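Local coordinates for trichothecene 3-O-acetyltransferase (Gibberella zeae, PDB 3B2S), which probably transfers an acetyl group from acetyl-coenzyme A to the 3-hydroxyl of trichothecene toxins, at residues G15-Y20 against N153-A158; D160-D165 against W380-L385. All coordinates share one frame; numbering follows the deposited sequence. Where two conformers were deposited one is given.

Interaction 1 (G15-Y20 against N153-A158). With B2S ((3alpha,7alpha)-3,7,15-trihydroxy-12,13-epoxytrichothec-9-en-8-one), chain E.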
loop_
_atom_site.group_PDB
_atom_site.type_symbol
_atom_site.label_atom_id
_atom_site.label_comp_id
_atom_site.label_asym_id
_atom_site.label_seq_id
_atom_site.Cartn_x
_atom_site.Cartn_y
_atom_site.Cartn_z
ATOM N N GLY A 15 9.093 10.717 2.165
ATOM C CA GLY A 15 7.667 10.413 2.015
ATOM C C GLY A 15 7.255 9.095 2.645
ATOM O O GLY A 15 6.086 8.911 2.985
ATOM N N LEU A 16 8.214 8.183 2.813
ATOM C CA LEU A 16 7.957 6.891 3.470
ATOM C C LEU A 16 8.170 6.950 4.986
ATOM O O LEU A 16 7.385 6.382 5.762
ATOM C CB LEU A 16 8.820 5.811 2.840
ATOM C CG LEU A 16 8.538 5.625 1.347
ATOM C CD1 LEU A 16 9.260 4.378 0.860
ATOM C CD2 LEU A 16 7.046 5.514 1.074
ATOM N N LEU A 17 9.204 7.661 5.407
ATOM C CA LEU A 17 9.476 7.866 6.842
ATOM C C LEU A 17 8.372 8.540 7.630
ATOM O O LEU A 17 8.359 8.470 8.862
ATOM C CB LEU A 17 10.770 8.651 7.041
ATOM C CG LEU A 17 12.053 7.855 6.816
ATOM C CD1 LEU A 17 13.238 8.793 6.785
ATOM C CD2 LEU A 17 12.180 6.786 7.924
ATOM N N SER A 18 7.448 9.202 6.934
ATOM C CA SER A 18 6.451 10.034 7.610
ATOM C C SER A 18 5.059 9.390 7.710
ATOM O O SER A 18 4.148 9.931 8.339
ATOM C CB SER A 18 6.370 11.408 6.915
ATOM O OG SER A 18 6.440 11.248 5.513
ATOM N N ILE A 19 4.884 8.231 7.095
ATOM C CA ILE A 19 3.544 7.667 6.993
ATOM C C ILE A 19 3.429 6.241 7.558
ATOM O O ILE A 19 4.441 5.527 7.676
ATOM C CB ILE A 19 3.018 7.731 5.535
ATOM C CG1 ILE A 19 3.852 6.856 4.608
ATOM C CG2 ILE A 19 3.002 9.190 5.002
ATOM C CD1 ILE A 19 3.224 6.679 3.237
ATOM N N TYR A 20 2.197 5.857 7.905
ATOM C CA TYR A 20 1.855 4.481 8.279
ATOM C C TYR A 20 0.928 3.862 7.254
ATOM O O TYR A 20 -0.069 4.479 6.856
ATOM C CB TYR A 20 1.172 4.436 9.665
ATOM C CG TYR A 20 2.185 4.449 10.798
ATOM C CD1 TYR A 20 2.743 5.652 11.239
ATOM C CD2 TYR A 20 2.650 3.235 11.375
ATOM C CE1 TYR A 20 3.728 5.673 12.246
ATOM C CE2 TYR A 20 3.619 3.243 12.406
ATOM C CZ TYR A 20 4.157 4.477 12.825
ATOM O OH TYR A 20 5.118 4.516 13.831
ATOM N N ASN A 153 -1.076 -1.331 11.564
ATOM C CA ASN A 153 -0.289 -0.199 11.039
ATOM C C ASN A 153 1.201 -0.555 10.938
ATOM O O ASN A 153 1.790 -1.046 11.914
ATOM C CB ASN A 153 -0.375 0.988 12.004
ATOM C CG ASN A 153 -1.595 1.835 11.805
ATOM O OD1 ASN A 153 -2.722 1.334 11.651
ATOM N ND2 ASN A 153 -1.390 3.148 11.859
ATOM N N GLY A 154 1.809 -0.313 9.777
ATOM C CA GLY A 154 3.241 -0.529 9.598
ATOM C C GLY A 154 3.940 0.778 9.274
ATOM O O GLY A 154 3.487 1.526 8.398
ATOM N N GLN A 155 5.051 1.054 9.952
ATOM C CA GLN A 155 5.829 2.270 9.674
ATOM C C GLN A 155 6.445 2.131 8.276
ATOM O O GLN A 155 7.183 1.173 7.996
ATOM C CB GLN A 155 6.900 2.514 10.753
ATOM C CG GLN A 155 7.260 4.004 10.978
ATOM C CD GLN A 155 7.727 4.680 9.709
ATOM O OE1 GLN A 155 7.083 5.626 9.196
ATOM N NE2 GLN A 155 8.803 4.180 9.158
ATOM N N HIS A 156 6.121 3.050 7.394
ATOM C CA HIS A 156 6.425 2.836 5.981
ATOM C C HIS A 156 7.916 2.815 5.595
ATOM O O HIS A 156 8.276 2.195 4.652
ATOM C CB HIS A 156 5.579 3.699 5.049
ATOM C CG HIS A 156 5.396 3.133 3.674
ATOM N ND1 HIS A 156 6.327 2.337 3.058
ATOM C CD2 HIS A 156 4.396 3.276 2.784
ATOM C CE1 HIS A 156 5.916 2.012 1.858
ATOM N NE2 HIS A 156 4.740 2.552 1.675
ATOM N N GLY A 157 8.748 3.510 6.366
ATOM C CA GLY A 157 10.200 3.423 6.154
ATOM C C GLY A 157 10.749 2.045 6.517
ATOM O O GLY A 157 11.729 1.592 5.921
ATOM N N ALA A 158 10.121 1.405 7.511
ATOM C CA ALA A 158 10.461 0.047 7.977
ATOM C C ALA A 158 9.908 -1.077 7.086
ATOM O O ALA A 158 10.465 -2.179 7.065
ATOM C CB ALA A 158 9.936 -0.164 9.422
HETATM C C13 B2S E . 1.503 5.141 -4.332
HETATM O O2 B2S E . 2.543 4.077 -4.422
HETATM C C12 B2S E . 2.236 4.624 -3.103
HETATM C C5 B2S E . 3.361 5.359 -2.356
HETATM C C14 B2S E . 4.392 6.035 -3.299
HETATM C C4 B2S E . 3.984 4.124 -1.627
HETATM C C3 B2S E . 2.908 2.995 -1.673
HETATM O O3 B2S E . 2.653 2.420 -0.370
HETATM C C2 B2S E . 1.620 3.689 -2.123
HETATM O O1 B2S E . 1.014 4.352 -0.957
HETATM C C11 B2S E . 1.486 5.737 -0.629
HETATM C C10 B2S E . 0.959 6.269 0.584
HETATM C C9 B2S E . 0.746 7.655 0.450
HETATM C C16 B2S E . 0.127 8.467 1.599
HETATM C C8 B2S E . 1.145 8.287 -0.755
HETATM O O5 B2S E . 0.996 9.506 -0.903
HETATM C C7 B2S E . 1.789 7.448 -1.924
HETATM O O4 B2S E . 2.468 8.237 -2.912
HETATM C C6 B2S E . 2.723 6.354 -1.334
HETATM C C15 B2S E . 3.779 6.982 -0.381
HETATM O O6 B2S E . 3.594 8.413 -0.420
#
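At chi1 -154° the His156 side chain extends away from its own N, which carries the imidazole out past Leu16 and Ile19 toward the bound trichothecene. Ile19 places CG1 between its own N and carbonyl carbon (chi1 65°), and its chain then runs alongside His156 in the same direction. Leu16 CD2 sits over the centre of the His156 ring, 3.6 Å from the centroid, as a CH-pi contact on one face. Ile19 CG1 meets His156 CB at 3.6 Å, and Ile19 CD1 reaches B2S C10 at 3.5 Å. The backbone helps to hold the histidine: His156 N donates to Ile19 O at 3.0 Å, with an N-H...O angle of 160°. At the ring edge, in plane, His156 NE2 is hydrogen-bonded to B2S O3 at 2.9 Å. Farther from the ligand, Tyr20 and Gln155 form a non-hydrogen-bonded antiparallel pair. Gln155 CA lies over the Tyr20 ring face, 4.0 Å from the centroid. Tyr20 OH bonds to Pro135 O. Asn153 ND2 packs 3.6 Å from Tyr20 CB and is itself bonded to Arg119 O. His156 opens an HGAMD sequence that ends at Asp160, the HXXXD motif of CoA-dependent acyltransferases. Its bond to the 3-hydroxyl is consistent with the general-base role of this histidine in related enzymes, and the contact forms one wall of the acceptor site.

Interaction 2 (D160-D165 against W380-L385); sequences DMVGQD and WAKVGL. With COA (coenzyme A), chain D.
Met161 lies across one face of the Trp380 indole, at about a right angle to it. Its CB starts over the pyrrole side, with Met161 CB 3.6 Å from Trp380 NE1. Met161 CG is anti to the backbone N (chi1 180°) and stays over the five-membered ring, 3.6 Å from Trp380 CD1. The chain then bends, and Met161 SD stands 4.8 Å from the centroid of the Trp380 five-membered ring in an oblique Met-aromatic contact. A second bend brings the methyl Met161 CE down over the Trp380 six-membered ring, 3.5 Å from its centroid, as a CH-pi contact. The thioether thus spans both rings of the indole. Trp380 turns its edge toward O5P of coenzyme A.

One turn further along the helix, Asp165 grips the loop. Gly384 N donates to Asp165 OD2 at 2.8 Å, nearly straight at 168°, and comes from above the carboxylate plane, 41° out of it. Asp165 OD2 also pairs with Arg169, and Asp165 OD1 is bonded to Tyr388 OH, so both oxygens of this buried acid are engaged. Val383 lies between the Met161 and Asp165 contacts. Its CB rests against Asp165 OD2, and Val383 CG1 is near Met161 CG and 4.3 Å from Val162 CG2. That same Val162 CG2 lies 3.9 Å from N4P of coenzyme A.

Asp160 caps the helix: Asp160 OD1 accepts from Gly163 N at 2.7 Å, while its OD2 forms a salt bridge with Arg296. Residues 161-165 open helix 161-176, with Asp160 at its N-cap. Segment 380-385 leaves strand 375-379 of the seven-stranded sheet through a type I turn at Trp380-Val383. Met161 and Trp380 both also pack on Thr21 and Ile23 of strand 20-28, so helix, loop and that strand meet here.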
loop_
_atom_site.group_PDB
_atom_site.type_symbol
_atom_site.label_atom_id
_atom_site.label_comp_id
_atom_site.label_asym_id
_atom_site.label_seq_id
_atom_site.Cartn_x
_atom_site.Cartn_y
_atom_site.Cartn_z
ATOM N N ASP A 160 7.343 -1.999 3.336
ATOM C CA ASP A 160 6.302 -1.816 2.303
ATOM C C ASP A 160 5.182 -2.806 2.608
ATOM O O ASP A 160 5.246 -3.502 3.629
ATOM C CB ASP A 160 6.870 -1.952 0.873
ATOM C CG ASP A 160 7.578 -3.272 0.633
ATOM O OD1 ASP A 160 7.207 -4.285 1.252
ATOM O OD2 ASP A 160 8.503 -3.324 -0.188
ATOM N N MET A 161 4.146 -2.877 1.772
ATOM C CA MET A 161 3.036 -3.765 2.103
ATOM C C MET A 161 3.423 -5.259 1.957
ATOM O O MET A 161 2.877 -6.110 2.666
ATOM C CB MET A 161 1.765 -3.420 1.303
ATOM C CG MET A 161 0.531 -4.333 1.591
ATOM S SD MET A 161 0.089 -4.494 3.356
ATOM C CE MET A 161 -1.260 -3.300 3.518
ATOM N N VAL A 162 4.336 -5.576 1.043
ATOM C CA VAL A 162 4.855 -6.950 0.938
ATOM C C VAL A 162 5.565 -7.345 2.244
ATOM O O VAL A 162 5.318 -8.426 2.788
ATOM C CB VAL A 162 5.752 -7.173 -0.312
ATOM C CG1 VAL A 162 6.437 -8.529 -0.238
ATOM C CG2 VAL A 162 4.861 -7.144 -1.572
ATOM N N GLY A 163 6.421 -6.451 2.740
ATOM C CA GLY A 163 7.093 -6.650 4.033
ATOM C C GLY A 163 6.113 -6.721 5.191
ATOM O O GLY A 163 6.251 -7.562 6.073
ATOM N N GLN A 164 5.117 -5.844 5.185
ATOM C CA GLN A 164 4.094 -5.818 6.252
ATOM C C GLN A 164 3.276 -7.120 6.251
ATOM O O GLN A 164 2.945 -7.684 7.318
ATOM C CB GLN A 164 3.189 -4.592 6.056
ATOM C CG GLN A 164 2.106 -4.375 7.139
ATOM C CD GLN A 164 1.536 -2.969 7.066
ATOM O OE1 GLN A 164 2.215 -2.049 6.590
ATOM N NE2 GLN A 164 0.312 -2.783 7.568
ATOM N N ASP A 165 2.972 -7.620 5.051
ATOM C CA ASP A 165 2.331 -8.934 4.914
ATOM C C ASP A 165 3.204 -10.044 5.523
ATOM O O ASP A 165 2.693 -10.911 6.246
ATOM C CB ASP A 165 2.026 -9.235 3.443
ATOM C CG ASP A 165 1.234 -10.544 3.249
ATOM O OD1 ASP A 165 0.298 -10.821 4.048
ATOM O OD2 ASP A 165 1.525 -11.261 2.256
ATOM N N TRP A 380 -2.066 -4.150 -3.862
ATOM C CA TRP A 380 -1.793 -5.141 -2.807
ATOM C C TRP A 380 -2.393 -6.483 -3.162
ATOM O O TRP A 380 -2.564 -7.343 -2.292
ATOM C CB TRP A 380 -2.369 -4.657 -1.464
ATOM C CG TRP A 380 -1.820 -3.336 -1.016
ATOM C CD1 TRP A 380 -0.666 -2.748 -1.443
ATOM C CD2 TRP A 380 -2.373 -2.462 -0.016
ATOM N NE1 TRP A 380 -0.466 -1.553 -0.783
ATOM C CE2 TRP A 380 -1.497 -1.351 0.098
ATOM C CE3 TRP A 380 -3.525 -2.505 0.791
ATOM C CZ2 TRP A 380 -1.736 -0.281 0.991
ATOM C CZ3 TRP A 380 -3.764 -1.448 1.676
ATOM C CH2 TRP A 380 -2.866 -0.349 1.766
ATOM N N ALA A 381 -2.720 -6.672 -4.444
ATOM C CA ALA A 381 -3.520 -7.839 -4.856
ATOM C C ALA A 381 -2.904 -9.190 -4.483
ATOM O O ALA A 381 -3.636 -10.104 -4.143
ATOM C CB ALA A 381 -3.841 -7.805 -6.366
ATOM N N LYS A 382 -1.591 -9.277 -4.574
ATOM C CA LYS A 382 -0.872 -10.551 -4.345
ATOM C C LYS A 382 -0.554 -10.871 -2.842
ATOM O O LYS A 382 -0.069 -11.908 -2.547
ATOM C CB LYS A 382 0.401 -10.603 -5.191
ATOM C CG LYS A 382 1.538 -9.810 -4.597
ATOM C CD LYS A 382 2.473 -9.303 -5.655
ATOM C CE LYS A 382 3.369 -8.221 -5.066
ATOM N NZ LYS A 382 2.674 -7.401 -4.034
ATOM N N VAL A 383 -0.852 -9.965 -1.949
ATOM C CA VAL A 383 -0.432 -10.268 -0.569
ATOM C C VAL A 383 -1.383 -11.295 0.053
ATOM O O VAL A 383 -2.505 -11.463 -0.430
ATOM C CB VAL A 383 -0.146 -9.030 0.324
ATOM C CG1 VAL A 383 0.871 -8.100 -0.347
ATOM C CG2 VAL A 383 -1.402 -8.275 0.690
ATOM N N GLY A 384 -0.939 -11.968 1.108
ATOM C CA GLY A 384 -1.610 -13.187 1.555
ATOM C C GLY A 384 -2.610 -13.063 2.686
ATOM O O GLY A 384 -2.983 -14.061 3.283
ATOM N N LEU A 385 -3.051 -11.843 2.959
ATOM C CA LEU A 385 -3.868 -11.523 4.151
ATOM C C LEU A 385 -5.195 -12.261 4.311
ATOM O O LEU A 385 -5.655 -12.456 5.450
ATOM C CB LEU A 385 -4.049 -9.985 4.290
ATOM C CG LEU A 385 -2.781 -9.187 4.662
ATOM C CD1 LEU A 385 -2.932 -7.730 4.274
ATOM C CD2 LEU A 385 -2.448 -9.318 6.175
HETATM N N1A COA D . 1.665 -16.587 -20.800
HETATM C C2A COA D . 0.537 -15.875 -20.415
HETATM N N3A COA D . 0.513 -15.277 -19.167
HETATM C C4A COA D . 1.593 -15.398 -18.332
HETATM C C5A COA D . 2.723 -16.129 -18.707
HETATM C C6A COA D . 2.760 -16.742 -19.967
HETATM N N6A COA D . 3.625 -17.739 -20.202
HETATM N N7A COA D . 3.613 -16.079 -17.680
HETATM C C8A COA D . 3.077 -15.344 -16.673
HETATM N N9A COA D . 1.827 -14.921 -17.067
HETATM C C1B COA D . 0.866 -14.104 -16.305
HETATM C C2B COA D . 0.252 -14.869 -15.135
HETATM O O2B COA D . -0.802 -15.712 -15.560
HETATM C C3B COA D . -0.202 -13.724 -14.247
HETATM O O3B COA D . -1.394 -13.170 -14.754
HETATM P P3B COA D . -2.802 -13.368 -14.013
HETATM O O7A COA D . -3.195 -14.834 -13.982
HETATM O O8A COA D . -2.697 -12.874 -12.579
HETATM O O9A COA D . -3.836 -12.604 -14.801
HETATM C C4B COA D . 0.842 -12.655 -14.505
HETATM O O4B COA D . 1.456 -12.938 -15.751
HETATM C C5B COA D . 1.878 -12.554 -13.395
HETATM O O5B COA D . 2.593 -11.382 -13.696
HETATM P P1A COA D . 3.273 -10.498 -12.532
HETATM O O1A COA D . 3.872 -9.257 -13.165
HETATM O O2A COA D . 4.340 -11.324 -11.816
HETATM O O3A COA D . 2.091 -10.178 -11.472
HETATM P P2A COA D . 0.921 -9.075 -11.616
HETATM O O4A COA D . -0.328 -9.716 -11.038
HETATM O O5A COA D . 0.783 -8.553 -13.037
HETATM O O6A COA D . 1.356 -7.821 -10.666
HETATM C CBP COA D . 2.622 -5.845 -9.999
HETATM C CCP COA D . 2.158 -6.748 -11.145
HETATM C CDP COA D . 3.650 -4.887 -10.592
HETATM C CEP COA D . 1.430 -5.034 -9.522
HETATM C CAP COA D . 3.182 -6.702 -8.825
HETATM O OAP COA D . 4.166 -7.626 -9.263
HETATM C C9P COA D . 3.752 -5.967 -7.623
HETATM O O9P COA D . 5.116 -5.698 -7.633
HETATM N N8P COA D . 2.975 -5.628 -6.583
HETATM C C7P COA D . 3.093 -4.346 -5.873
HETATM C C6P COA D . 3.947 -4.441 -4.603
HETATM C C5P COA D . 3.607 -3.374 -3.596
HETATM O O5P COA D . 2.728 -2.544 -3.867
HETATM N N4P COA D . 4.279 -3.391 -2.433
#

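How the interactions relate
The two contacts come in series along the chain: interaction 1 closes at 153-158 before interaction 2 opens at 160-165. Strand 147-155 leads into helix 161-176 through the HXXXD sequence, which the two interactions share. Their centres lie 14 Å apart, and they touch where Gln164 OE1 packs 3.5 Å from Gly154 CA. Strand 20-28 is common ground: it begins in interaction 1, and Gln164 NE2 is bonded to Thr21 O. Interaction 1 lies at the ends of two strands of the five-stranded sheet, 20-28 and 147-155, whereas 380-385 follows a strand of the seven-stranded one. Together they line neighbouring parts of the active site, with the trichothecene beside 15-20 and 153-158 and coenzyme A beside interaction 2.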